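Side-chain contacts in Serine/threonine protein kinase (Mycobacterium tuberculosis, PDB 4ESQ), which probably phosphorylates serine and threonine residues of proteins as a membrane receptor kinase, of which this chain is the extracellular sensor domain: residues 169-174 with 178-183; 27-32 with 84-89; 127-132 with 151-156; 52-57 with 116-121; 12-17 with 71-76. All blocks are in the same frame, centred on the assembly; numbering follows the deposited sequence.

Interaction 1: 169-174 with 178-183; sequences VNACGY and NQAGQI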
# COMPACT_ATOMS: atom_id res chain seq x y z
N VAL A 169 -0.29 -0.51 -1.98
CA VAL A 169 1.09 -0.98 -1.78
C VAL A 169 1.96 -0.04 -0.94
O VAL A 169 1.94 1.18 -1.12
CB VAL A 169 1.78 -1.17 -3.14
CG1 VAL A 169 3.23 -1.63 -2.96
CG2 VAL A 169 0.99 -2.17 -4.01
N ASN A 170 2.75 -0.62 -0.03
CA ASN A 170 3.74 0.13 0.73
C ASN A 170 5.06 -0.57 0.54
O ASN A 170 5.17 -1.78 0.81
CB ASN A 170 3.35 0.15 2.22
CG ASN A 170 4.05 1.27 2.99
OD1 ASN A 170 4.62 2.19 2.41
ND2 ASN A 170 3.99 1.19 4.31
N ALA A 171 6.06 0.15 0.03
CA ALA A 171 7.36 -0.45 -0.22
C ALA A 171 8.43 0.40 0.47
O ALA A 171 8.52 1.60 0.22
CB ALA A 171 7.64 -0.54 -1.73
N CYS A 172 9.23 -0.24 1.31
CA CYS A 172 10.16 0.47 2.19
C CYS A 172 11.59 -0.02 2.08
O CYS A 172 11.84 -1.20 1.83
CB CYS A 172 9.70 0.35 3.65
SG CYS A 172 7.95 0.77 3.96
N GLY A 173 12.53 0.89 2.29
CA GLY A 173 13.94 0.55 2.18
C GLY A 173 14.80 1.79 2.30
O GLY A 173 14.30 2.86 2.63
N TYR A 174 16.10 1.65 2.04
CA TYR A 174 17.00 2.79 2.12
C TYR A 174 17.20 3.50 0.78
O TYR A 174 17.73 4.61 0.73
CB TYR A 174 18.37 2.35 2.65
CG TYR A 174 18.37 1.92 4.09
CD1 TYR A 174 18.49 2.86 5.10
CD2 TYR A 174 18.27 0.58 4.43
CE1 TYR A 174 18.50 2.48 6.43
CE2 TYR A 174 18.28 0.19 5.76
CZ TYR A 174 18.40 1.15 6.75
OH TYR A 174 18.41 0.78 8.08
N ASN A 178 10.77 4.51 -6.84
CA ASN A 178 9.43 4.22 -7.34
C ASN A 178 9.05 2.74 -7.25
O ASN A 178 8.27 2.25 -8.06
CB ASN A 178 9.27 4.73 -8.78
CG ASN A 178 7.82 4.77 -9.24
OD1 ASN A 178 6.93 5.20 -8.51
ND2 ASN A 178 7.58 4.32 -10.47
N GLN A 179 9.58 2.03 -6.26
CA GLN A 179 9.30 0.59 -6.14
C GLN A 179 7.81 0.27 -5.94
O GLN A 179 7.30 -0.71 -6.48
CB GLN A 179 10.13 -0.04 -5.01
CG GLN A 179 11.63 -0.15 -5.31
CD GLN A 179 12.41 1.10 -4.91
OE1 GLN A 179 11.84 2.19 -4.81
NE2 GLN A 179 13.71 0.94 -4.68
N ALA A 180 7.11 1.09 -5.17
CA ALA A 180 5.70 0.84 -4.94
C ALA A 180 4.90 1.13 -6.21
O ALA A 180 3.93 0.43 -6.53
CB ALA A 180 5.19 1.65 -3.76
N GLY A 181 5.30 2.16 -6.94
CA GLY A 181 4.69 2.45 -8.22
C GLY A 181 4.88 1.28 -9.17
O GLY A 181 3.97 0.92 -9.92
N GLN A 182 6.07 0.67 -9.15
CA GLN A 182 6.32 -0.47 -10.03
C GLN A 182 5.48 -1.67 -9.63
O GLN A 182 4.92 -2.38 -10.48
CB GLN A 182 7.78 -0.89 -9.96
CG GLN A 182 8.75 0.03 -10.62
CD GLN A 182 10.12 -0.59 -10.58
OE1 GLN A 182 10.92 -0.29 -9.71
NE2 GLN A 182 10.38 -1.51 -11.51
N ILE A 183 5.41 -1.92 -8.34
CA ILE A 183 4.64 -3.05 -7.85
C ILE A 183 3.18 -2.87 -8.24
O ILE A 183 2.55 -3.78 -8.78
CB ILE A 183 4.82 -3.21 -6.32
CG1 ILE A 183 6.23 -3.75 -6.03
CG2 ILE A 183 3.78 -4.15 -5.73
CD1 ILE A 183 6.67 -3.57 -4.59

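Interaction 2: 27-32 with 84-89; sequences SSMQPG and HWVNQA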
# COMPACT_ATOMS: atom_id res chain seq x y z
N SER A 27 17.37 -10.78 -3.23
CA SER A 27 17.28 -12.17 -3.65
C SER A 27 16.80 -13.05 -2.50
O SER A 27 16.84 -14.27 -2.60
CB SER A 27 18.65 -12.69 -4.11
OG SER A 27 19.05 -12.11 -5.35
N SER A 28 16.37 -12.43 -1.40
CA SER A 28 16.07 -13.20 -0.20
C SER A 28 14.82 -12.77 0.57
O SER A 28 14.60 -13.23 1.68
CB SER A 28 17.28 -13.18 0.74
OG SER A 28 17.65 -11.85 1.06
N MET A 29 13.99 -11.91 -0.02
CA MET A 29 12.77 -11.50 0.67
C MET A 29 11.81 -12.68 0.71
O MET A 29 11.70 -13.44 -0.25
CB MET A 29 12.12 -10.29 -0.00
CG MET A 29 12.94 -9.03 0.08
SD MET A 29 12.25 -7.65 -0.86
CE MET A 29 10.91 -7.16 0.23
N GLN A 30 11.14 -12.85 1.85
CA GLN A 30 10.17 -13.93 2.00
C GLN A 30 8.85 -13.38 2.49
O GLN A 30 8.82 -12.52 3.37
CB GLN A 30 10.69 -14.98 2.99
CG GLN A 30 11.71 -15.94 2.39
CD GLN A 30 11.05 -17.10 1.66
OE1 GLN A 30 10.77 -18.14 2.26
NE2 GLN A 30 10.78 -16.92 0.37
N PRO A 31 7.74 -13.89 1.93
CA PRO A 31 6.40 -13.49 2.35
C PRO A 31 6.00 -14.14 3.67
O PRO A 31 6.49 -15.23 3.98
CB PRO A 31 5.51 -14.02 1.23
CG PRO A 31 6.25 -15.20 0.68
CD PRO A 31 7.71 -14.84 0.81
N GLY A 32 5.13 -13.48 4.42
CA GLY A 32 4.53 -14.06 5.60
C GLY A 32 3.23 -14.77 5.26
O GLY A 32 2.97 -15.13 4.10
N HIS A 84 14.82 -4.47 3.04
CA HIS A 84 13.63 -4.16 2.23
C HIS A 84 12.38 -4.72 2.89
O HIS A 84 12.42 -5.76 3.55
CB HIS A 84 13.78 -4.77 0.84
CG HIS A 84 15.04 -4.39 0.13
ND1 HIS A 84 16.13 -5.22 0.06
CD2 HIS A 84 15.39 -3.25 -0.52
CE1 HIS A 84 17.10 -4.63 -0.62
NE2 HIS A 84 16.67 -3.43 -0.98
N TRP A 85 11.25 -4.05 2.69
CA TRP A 85 9.99 -4.49 3.29
C TRP A 85 8.86 -4.07 2.37
O TRP A 85 8.80 -2.91 1.96
CB TRP A 85 9.84 -3.82 4.65
CG TRP A 85 8.68 -4.27 5.50
CD1 TRP A 85 8.69 -5.26 6.45
CD2 TRP A 85 7.36 -3.71 5.51
NE1 TRP A 85 7.44 -5.36 7.03
CE2 TRP A 85 6.62 -4.42 6.47
CE3 TRP A 85 6.73 -2.69 4.79
CZ2 TRP A 85 5.27 -4.14 6.73
CZ3 TRP A 85 5.40 -2.41 5.05
CH2 TRP A 85 4.68 -3.14 6.02
N VAL A 86 7.97 -5.01 2.04
CA VAL A 86 6.86 -4.70 1.14
C VAL A 86 5.56 -5.20 1.71
O VAL A 86 5.48 -6.35 2.15
CB VAL A 86 7.07 -5.33 -0.25
CG1 VAL A 86 5.75 -5.35 -1.06
CG2 VAL A 86 8.19 -4.62 -1.00
N ASN A 87 4.54 -4.35 1.71
CA ASN A 87 3.18 -4.75 2.03
C ASN A 87 2.37 -4.50 0.76
O ASN A 87 2.23 -3.34 0.33
CB ASN A 87 2.63 -3.93 3.19
CG ASN A 87 1.27 -4.45 3.71
OD1 ASN A 87 0.63 -5.30 3.09
ND2 ASN A 87 0.84 -3.93 4.85
N GLN A 88 1.89 -5.57 0.14
CA GLN A 88 1.09 -5.46 -1.07
C GLN A 88 -0.28 -6.04 -0.81
O GLN A 88 -0.41 -7.10 -0.22
CB GLN A 88 1.75 -6.18 -2.25
CG GLN A 88 2.26 -7.58 -1.91
CD GLN A 88 2.56 -8.41 -3.15
OE1 GLN A 88 2.09 -8.12 -4.25
NE2 GLN A 88 3.33 -9.47 -2.97
N ALA A 89 -1.32 -5.33 -1.25
CA ALA A 89 -2.68 -5.80 -1.04
C ALA A 89 -3.57 -5.42 -2.21
O ALA A 89 -3.36 -4.40 -2.87
CB ALA A 89 -3.24 -5.22 0.24

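Interaction 3: 127-132 with 151-156; sequences YRWTFA and EGWECQ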
# COMPACT_ATOMS: atom_id res chain seq x y z
N TYR A 127 7.11 7.91 16.56
CA TYR A 127 8.08 8.33 15.56
C TYR A 127 7.47 9.34 14.60
O TYR A 127 6.27 9.39 14.43
CB TYR A 127 8.66 7.13 14.82
CG TYR A 127 9.55 6.27 15.69
CD1 TYR A 127 10.88 6.60 15.89
CD2 TYR A 127 9.05 5.13 16.32
CE1 TYR A 127 11.70 5.82 16.68
CE2 TYR A 127 9.86 4.35 17.12
CZ TYR A 127 11.19 4.70 17.30
OH TYR A 127 12.01 3.93 18.10
N ARG A 128 8.32 10.16 14.00
CA ARG A 128 7.84 11.18 13.09
C ARG A 128 8.14 10.77 11.65
O ARG A 128 9.19 10.19 11.38
CB ARG A 128 8.46 12.54 13.44
CG ARG A 128 8.01 13.05 14.81
CD ARG A 128 8.76 14.29 15.25
NE ARG A 128 8.55 15.40 14.33
CZ ARG A 128 7.56 16.27 14.45
NH1 ARG A 128 6.68 16.17 15.44
NH2 ARG A 128 7.44 17.26 13.57
N TRP A 129 7.20 11.04 10.75
CA TRP A 129 7.37 10.71 9.34
C TRP A 129 7.03 11.92 8.49
O TRP A 129 6.04 12.61 8.76
CB TRP A 129 6.44 9.56 8.95
CG TRP A 129 6.84 8.23 9.48
CD1 TRP A 129 6.66 7.77 10.76
CD2 TRP A 129 7.45 7.15 8.75
NE1 TRP A 129 7.14 6.48 10.87
CE2 TRP A 129 7.63 6.08 9.65
CE3 TRP A 129 7.87 7.00 7.42
CZ2 TRP A 129 8.21 4.87 9.27
CZ3 TRP A 129 8.45 5.79 7.05
CH2 TRP A 129 8.61 4.75 7.97
N THR A 130 7.83 12.17 7.46
CA THR A 130 7.64 13.33 6.60
C THR A 130 7.19 12.91 5.19
O THR A 130 7.85 12.10 4.56
CB THR A 130 8.96 14.12 6.46
OG1 THR A 130 9.45 14.48 7.76
CG2 THR A 130 8.75 15.36 5.63
N PHE A 131 6.07 13.46 4.72
CA PHE A 131 5.57 13.17 3.37
C PHE A 131 6.18 14.11 2.33
O PHE A 131 6.32 15.31 2.58
CB PHE A 131 4.06 13.31 3.31
CG PHE A 131 3.32 12.30 4.12
CD1 PHE A 131 3.14 11.01 3.64
CD2 PHE A 131 2.80 12.63 5.36
CE1 PHE A 131 2.45 10.06 4.39
CE2 PHE A 131 2.11 11.69 6.11
CZ PHE A 131 1.94 10.41 5.62
N ALA A 132 6.51 13.55 1.17
CA ALA A 132 6.84 14.36 0.00
C ALA A 132 5.55 14.80 -0.67
O ALA A 132 4.48 14.76 -0.05
CB ALA A 132 7.71 13.55 -0.96
N GLU A 151 19.07 7.28 9.69
CA GLU A 151 18.99 6.02 8.96
C GLU A 151 18.72 6.27 7.49
O GLU A 151 19.38 5.70 6.63
CB GLU A 151 17.90 5.12 9.56
CG GLU A 151 18.28 4.51 10.90
CD GLU A 151 17.29 3.47 11.37
OE1 GLU A 151 16.15 3.47 10.85
OE2 GLU A 151 17.64 2.66 12.25
N GLY A 152 17.74 7.12 7.18
CA GLY A 152 17.35 7.35 5.80
C GLY A 152 16.31 6.35 5.31
O GLY A 152 16.05 6.25 4.11
N TRP A 153 15.73 5.59 6.25
CA TRP A 153 14.64 4.65 5.95
C TRP A 153 13.44 5.41 5.39
O TRP A 153 13.03 6.43 5.95
CB TRP A 153 14.23 3.88 7.21
CG TRP A 153 13.23 2.77 7.00
CD1 TRP A 153 11.89 2.81 7.27
CD2 TRP A 153 13.49 1.47 6.45
NE1 TRP A 153 11.30 1.61 6.94
CE2 TRP A 153 12.26 0.78 6.42
CE3 TRP A 153 14.63 0.83 5.97
CZ2 TRP A 153 12.15 -0.53 5.95
CZ3 TRP A 153 14.53 -0.47 5.51
CH2 TRP A 153 13.29 -1.14 5.50
N GLU A 154 12.87 4.91 4.30
CA GLU A 154 11.74 5.57 3.66
C GLU A 154 10.74 4.56 3.16
O GLU A 154 11.07 3.39 3.03
CB GLU A 154 12.21 6.44 2.49
CG GLU A 154 13.06 7.62 2.89
CD GLU A 154 13.46 8.47 1.69
OE1 GLU A 154 14.18 7.95 0.81
OE2 GLU A 154 13.04 9.65 1.63
N CYS A 155 9.52 5.00 2.89
CA CYS A 155 8.52 4.13 2.26
C CYS A 155 7.88 4.88 1.11
O CYS A 155 7.66 6.08 1.20
CB CYS A 155 7.43 3.73 3.25
SG CYS A 155 7.99 2.71 4.63
N GLN A 156 7.57 4.17 0.03
CA GLN A 156 6.68 4.74 -0.97
C GLN A 156 5.34 4.04 -0.90
O GLN A 156 5.26 2.81 -0.90
CB GLN A 156 7.24 4.62 -2.39
CG GLN A 156 6.37 5.36 -3.41
CD GLN A 156 6.72 5.04 -4.85
OE1 GLN A 156 7.01 3.90 -5.18
NE2 GLN A 156 6.69 6.06 -5.72

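Interaction 4: 52-57 with 116-121; sequences GALYTS and KTVTVT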
# COMPACT_ATOMS: atom_id res chain seq x y z
N GLY A 52 -4.06 6.46 6.13
CA GLY A 52 -4.01 5.75 4.86
C GLY A 52 -2.80 6.14 4.03
O GLY A 52 -2.33 5.37 3.19
N ALA A 53 -2.29 7.35 4.26
CA ALA A 53 -1.12 7.81 3.52
C ALA A 53 0.15 7.14 4.04
O ALA A 53 1.18 7.15 3.37
CB ALA A 53 -1.00 9.32 3.60
N LEU A 54 0.07 6.55 5.23
CA LEU A 54 1.21 5.84 5.82
C LEU A 54 1.17 4.33 5.58
O LEU A 54 2.22 3.70 5.36
CB LEU A 54 1.26 6.06 7.33
CG LEU A 54 1.63 7.49 7.74
CD1 LEU A 54 1.28 7.76 9.20
CD2 LEU A 54 3.10 7.75 7.47
N TYR A 55 -0.02 3.74 5.68
CA TYR A 55 -0.17 2.29 5.71
C TYR A 55 -1.27 1.78 4.79
O TYR A 55 -2.30 2.44 4.60
CB TYR A 55 -0.51 1.83 7.13
CG TYR A 55 0.38 2.40 8.22
CD1 TYR A 55 1.75 2.17 8.21
CD2 TYR A 55 -0.15 3.15 9.26
CE1 TYR A 55 2.58 2.68 9.20
CE2 TYR A 55 0.67 3.67 10.27
CZ TYR A 55 2.03 3.42 10.23
OH TYR A 55 2.85 3.93 11.21
N THR A 56 -1.07 0.59 4.22
CA THR A 56 -2.10 -0.04 3.40
C THR A 56 -3.09 -0.77 4.29
O THR A 56 -2.82 -1.01 5.47
CB THR A 56 -1.50 -1.10 2.45
OG1 THR A 56 -1.35 -2.34 3.15
CG2 THR A 56 -0.16 -0.66 1.93
N SER A 57 -4.24 -1.10 3.71
CA SER A 57 -5.19 -2.02 4.34
C SER A 57 -5.63 -1.68 5.76
O SER A 57 -5.84 -2.57 6.58
CB SER A 57 -4.60 -3.44 4.35
OG SER A 57 -3.91 -3.75 3.15
N LYS A 116 4.12 17.50 4.70
CA LYS A 116 3.98 17.65 6.15
C LYS A 116 4.67 16.53 6.92
O LYS A 116 4.84 15.42 6.42
CB LYS A 116 2.50 17.69 6.54
CG LYS A 116 1.71 18.82 5.92
CD LYS A 116 0.25 18.78 6.37
CE LYS A 116 -0.58 19.85 5.69
NZ LYS A 116 -1.97 19.83 6.21
N THR A 117 5.08 16.83 8.15
CA THR A 117 5.55 15.80 9.06
C THR A 117 4.42 15.45 10.03
O THR A 117 3.75 16.34 10.54
CB THR A 117 6.80 16.26 9.84
OG1 THR A 117 7.83 16.64 8.92
CG2 THR A 117 7.31 15.14 10.73
N VAL A 118 4.19 14.16 10.24
CA VAL A 118 3.21 13.69 11.21
C VAL A 118 3.89 12.86 12.30
O VAL A 118 4.97 12.30 12.08
CB VAL A 118 2.08 12.85 10.54
CG1 VAL A 118 1.29 13.71 9.57
CG2 VAL A 118 2.66 11.62 9.84
N THR A 119 3.28 12.83 13.48
CA THR A 119 3.74 11.99 14.58
C THR A 119 2.88 10.73 14.59
O THR A 119 1.65 10.80 14.49
CB THR A 119 3.60 12.72 15.94
OG1 THR A 119 4.31 13.96 15.89
CG2 THR A 119 4.17 11.88 17.06
N VAL A 120 3.52 9.57 14.70
CA VAL A 120 2.78 8.31 14.70
C VAL A 120 3.09 7.54 15.97
O VAL A 120 4.25 7.35 16.33
CB VAL A 120 3.17 7.43 13.50
CG1 VAL A 120 2.34 6.16 13.48
CG2 VAL A 120 3.00 8.21 12.21
N THR A 121 2.05 7.08 16.66
CA THR A 121 2.25 6.31 17.88
C THR A 121 1.69 4.92 17.70
O THR A 121 0.54 4.74 17.28
CB THR A 121 1.62 6.99 19.10
OG1 THR A 121 2.13 8.32 19.23
CG2 THR A 121 1.94 6.21 20.37

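Interaction 5: 12-17 with 71-76; sequences ALLLNS and NGLISS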
# COMPACT_ATOMS: atom_id res chain seq x y z
N ALA A 12 -4.31 -14.34 -6.54
CA ALA A 12 -3.62 -14.54 -7.82
C ALA A 12 -3.12 -13.23 -8.41
O ALA A 12 -2.35 -13.24 -9.38
CB ALA A 12 -4.53 -15.26 -8.81
N LEU A 13 -3.53 -12.10 -7.83
CA LEU A 13 -3.12 -10.78 -8.33
C LEU A 13 -1.84 -10.24 -7.68
O LEU A 13 -1.20 -9.31 -8.20
CB LEU A 13 -4.24 -9.75 -8.14
CG LEU A 13 -5.61 -10.15 -8.68
CD1 LEU A 13 -6.62 -9.08 -8.33
CD2 LEU A 13 -5.56 -10.36 -10.19
N LEU A 14 -1.45 -10.81 -6.55
CA LEU A 14 -0.26 -10.34 -5.86
C LEU A 14 1.01 -10.76 -6.59
O LEU A 14 0.99 -11.66 -7.44
CB LEU A 14 -0.24 -10.83 -4.41
CG LEU A 14 -1.44 -10.40 -3.56
CD1 LEU A 14 -1.30 -10.92 -2.14
CD2 LEU A 14 -1.61 -8.88 -3.54
N LEU A 15 2.12 -10.11 -6.26
CA LEU A 15 3.39 -10.46 -6.88
C LEU A 15 4.00 -11.64 -6.16
O LEU A 15 3.90 -11.76 -4.94
CB LEU A 15 4.33 -9.26 -6.87
CG LEU A 15 3.81 -8.05 -7.65
CD1 LEU A 15 4.93 -7.05 -7.85
CD2 LEU A 15 3.23 -8.49 -8.98
N ASN A 16 4.61 -12.55 -6.91
CA ASN A 16 5.25 -13.71 -6.30
C ASN A 16 6.62 -13.33 -5.74
O ASN A 16 7.07 -12.19 -5.89
CB ASN A 16 5.31 -14.88 -7.28
CG ASN A 16 6.22 -14.62 -8.47
OD1 ASN A 16 7.27 -14.00 -8.35
ND2 ASN A 16 5.82 -15.12 -9.64
N SER A 17 7.29 -14.28 -5.10
CA SER A 17 8.56 -13.99 -4.43
C SER A 17 9.63 -13.46 -5.39
O SER A 17 10.37 -12.55 -5.03
CB SER A 17 9.06 -15.22 -3.66
OG SER A 17 9.39 -16.29 -4.53
N ASN A 71 -6.94 -9.12 0.07
CA ASN A 71 -5.89 -10.12 0.13
C ASN A 71 -4.53 -9.45 0.04
O ASN A 71 -4.29 -8.64 -0.86
CB ASN A 71 -6.05 -11.17 -0.97
CG ASN A 71 -5.26 -12.45 -0.69
OD1 ASN A 71 -4.11 -12.60 -1.11
ND2 ASN A 71 -5.89 -13.39 0.01
N GLY A 72 -3.65 -9.76 0.98
CA GLY A 72 -2.34 -9.12 1.00
C GLY A 72 -1.21 -10.00 1.49
O GLY A 72 -1.43 -11.11 1.99
N LEU A 73 0.01 -9.48 1.35
CA LEU A 73 1.22 -10.16 1.81
C LEU A 73 2.25 -9.15 2.26
O LEU A 73 2.43 -8.10 1.64
CB LEU A 73 1.83 -10.99 0.68
CG LEU A 73 1.20 -12.33 0.29
CD1 LEU A 73 1.89 -12.87 -0.97
CD2 LEU A 73 1.30 -13.34 1.45
N ILE A 74 2.96 -9.47 3.33
CA ILE A 74 4.08 -8.65 3.77
C ILE A 74 5.34 -9.47 3.58
O ILE A 74 5.40 -10.62 4.01
CB ILE A 74 3.92 -8.24 5.23
CG1 ILE A 74 2.82 -7.18 5.33
CG2 ILE A 74 5.23 -7.69 5.76
CD1 ILE A 74 2.38 -6.87 6.73
N SER A 75 6.34 -8.89 2.91
CA SER A 75 7.60 -9.58 2.63
C SER A 75 8.82 -8.78 3.07
O SER A 75 8.84 -7.56 2.95
CB SER A 75 7.74 -9.86 1.15
OG SER A 75 6.65 -10.63 0.69
N SER A 76 9.85 -9.48 3.54
CA SER A 76 11.11 -8.84 3.90
C SER A 76 12.20 -9.91 4.00
O SER A 76 11.90 -11.10 4.09
CB SER A 76 10.99 -8.11 5.24
OG SER A 76 10.73 -9.02 6.29

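Interaction 1: 169-174 with 178-183
Val169 and Ala171 pack on Ala180 and Ile183 where a strand meets the helix that follows it. This is helix-on-sheet packing in the PknH-like extracellular domain, whose family belongs to the Mog1p/PsbP clan. Strand 165-173 lies inside the large antiparallel sheet. A short turn leads the chain back, and helix 179-192 runs across one sheet face. The axes of strand 169-173 and helix 179-183 approach to 7.5 Å, at 142° between their directions.

The contact across the segments is apolar. Val169 and Ala171 are two apart on the strand, so their side chains project from the same face. Ile183 CG2 lies 3.8 Å from Val169 CG1 and also touches Val169 CG2. Both branches of the valine therefore rest on one methyl. Val169 CG1 is anti to the backbone N (chi1 179°), and this carries it on to Ala180 CB, 3.9 Å away. The small alanines let strand and helix come close. Ala171 CB also reaches the first carbon of Gln179, CB.

No hydrogen bond joins the two segments. The polar groups at the start of the helix find partners nearby. Asn178 holds the N-cap position, and its OD1 accepts a bond from Gln156 NE2. Gln156 OE1 takes the N-H of Gly181. The amide of Gln179 folds back to Thr177 N and Gln175 O.

Cys172 points away from the helix. On the helix side, Ala171 CB sits 3.9 Å from Ala180 CB and 3.8 Å from Ala180 N.

Interaction 2: 27-32 with 84-89
Met29 lays its thioether against the base of His84, and the two side chains meet at about a right angle. The sulfur makes the first touch, with Met29 SD 3.7 Å from His84 CB. The methionine chain runs out extended from its backbone and then bends at the sulfur (chi3 76°). This bend swings the methyl along the strand. Met29 CE stays 3.8 Å from His84 CB and reaches Val86 CG2 at 3.9 Å. The methyl also lies beside the peptide that joins His84 to Trp85, 4.0 Å from Trp85 N.

The imidazole is less involved than the carbon that carries it. Met29 SD is 5.2 Å from the ring centroid, 53° off the ring normal. The sulfur-aromatic approach is oblique. The imidazole extends beyond the methionine, and His84 ND1 is hydrogen-bonded to Glu77 OE2.

In the antiparallel sheet, strands 30-31 and 84-92 are not neighbours. Strand 69-76 lies between them, bonding through Ser76 to Gln30 and through Ser75 to Val86. Met29 precedes the short edge strand and reaches over to the second strand inward. Helix 17-24 lies on the same side, where Val20 and Met24 touch Met29. Met24 also touches Val86, and Ile183 of the C-terminal helix packs on that valine.

Trp85 points away from Met29. Its indole meets the ring of Tyr82, and its side chain is about 7 Å from a bound terbium ion. The backbone N of Met29 bonds to Asn21 OD1 of helix 17-24.

Interaction 3: 127-132 with 151-156
Trp129 touches Trp153 and Cys155 with the outer corner of its six-membered ring. Trp129 CH2 lies 3.9 Å from Trp153 CD1, at the edge of the Trp153 ring and near its plane. The two indoles extend in the same direction, next to each other. Their ring planes are steeply inclined, by about 75°. Beside this pair, Cys155 SG is 3.9 Å from Trp129 CZ3 and 4.0 Å from Trp129 CH2. The sulfur stands 4.9 Å from the centroid of the six-membered ring, 65° off its normal. This is an oblique Cys sulfur-aromatic contact.

The sulfur is fixed by the disulfide that Cys155 forms with Cys172. It is a cross-strand disulfide at a non-hydrogen-bonded pair of the antiparallel strands 154-162 and 165-173. Strands 125-131 and 154-162 are separated by strand 141-147. Trp129 therefore spans the middle strand, passing over Asp145 and Gln147. Val120 and Leu54 also pack on its indole. The backbone of Trp129 is paired with Val118 of the adjoining strand.

Trp153 belongs to the loop that enters strand 154-162. Its CG is anti to the backbone N (chi1 -173°), which sends the indole along the same side as Trp129. Tyr174 meets the Trp153 ring edge-to-face, and Tyr82 touches it as well. Just before it, Gly152 turns the chain with a positive phi. A buffer molecule, probably from the crystallisation liquor, lies about 4 Å from the Trp153 side chain, and a terbium ion about 7 Å from it.

Interaction 4: 52-57 with 116-121
Leu54 pushes one methyl into the groove between Val118 and Val120. Those valines are two apart on strand 117-122, so both face the turn at 52-57, while Thr119 and Thr121 point away. Leu54 CD1 is the bump. It comes tip to tip with Val118, at 4.1 Å from Val118 CG2. It slides past Val120 from the opposite direction and lies closer there, 3.5 Å from Val120 CG2. That is tighter than usual carbon packing.

Val120 is gripped by both of its branches. CG2 meets the leucine. CG1 is anti to the backbone N (chi1 -177°), and this turns it to the tip of Tyr55. Tyr55 OH is 3.2 Å from Val120 CG1, which lies at the ring edge near the ring plane. Leu54 and Tyr55 also fit each other. Leu54 CB sits 3.6 Å above the plane of the Tyr55 ring, over its centre. The leucine thus backs one face of the ring that meets Val120 by its edge.

The contact joins the short, weakly bonded helix 51-54 to a strand next to the edge of the antiparallel sheet. The Cys50-Cys113 disulfide ties together the chain just before both segments. Phe131 of the adjoining strand packs on Leu54 too. The Tyr55 side chain is about 7 Å from a bound terbium ion.

No hydrogen bond crosses between the segments. The phenol oxygen meets Val120 only through van der Waals contact with a methyl. Close fit and the burial of apolar groups probably provide most of the cohesion between the two segments.

Interaction 5: 12-17 with 71-76
Leu14 reaches Asn71 and Leu73 with a fully extended side chain. Its CD1 is anti to CA (chi2 -179°). CD1 therefore forms the far tip and makes most of the contact. On the strand, the asparagine side chain swings its CG opposite the backbone N (chi1 -162°), which brings OD1 of the amide up to the leucine tip. The two side chains cross at a slant. Leu14 CD1 lies 3.4 Å from Asn71 OD1.

The same methyl settles on the strand between Asn71 and Leu73. It is 3.7 Å from Gly72 C and 3.8 Å from Leu73 CG. The methyl thus lies on the backbone of Gly72. The second branch does less: Leu14 CD2 is 3.8 Å from Asn71 O.

The segment 12-17 is the loop that leads into helix 17-24. It lies against strand 69-76, the second strand from the edge of the antiparallel sheet. The next strand inward, 84-92, shares the work. Gln88 and Val90 touch Leu14, and Gln88 OE1 bonds to Leu15 N. The carbonyl O of Leu14 is taken by Lys190 NZ of the C-terminal helix. Asn16 then holds the N-cap of helix 17-24, its side chain capping a backbone N there.

No hydrogen bond forms between the two segments themselves. A single leucine methyl meets an amide oxygen, a peptide carbon and another leucine. The carbons can give dispersion and burial, while Asn71 OD1 receives no hydrogen bond from segment 12-17.

From the N terminus, interaction 5 opens first and closes a loop when strand 69-76 returns to the segment before helix 17-24. Interaction 2 opens within that loop and closes later, on strand 84-92, so the two cross. Interaction 4 opens at 52-57, before either has closed, and ends at 116-121; it crosses both. Interactions 3 and 1 then follow in series, each closing a shorter loop. Interactions 5 and 2 tie the N-terminal region toward one edge of the sheet. Interactions 4 and 3 lie toward the other edge. Interaction 1 sits between, bonded through strand 165-173 to the strands of interactions 2 and 3, with a disulfide joining it to interaction 3.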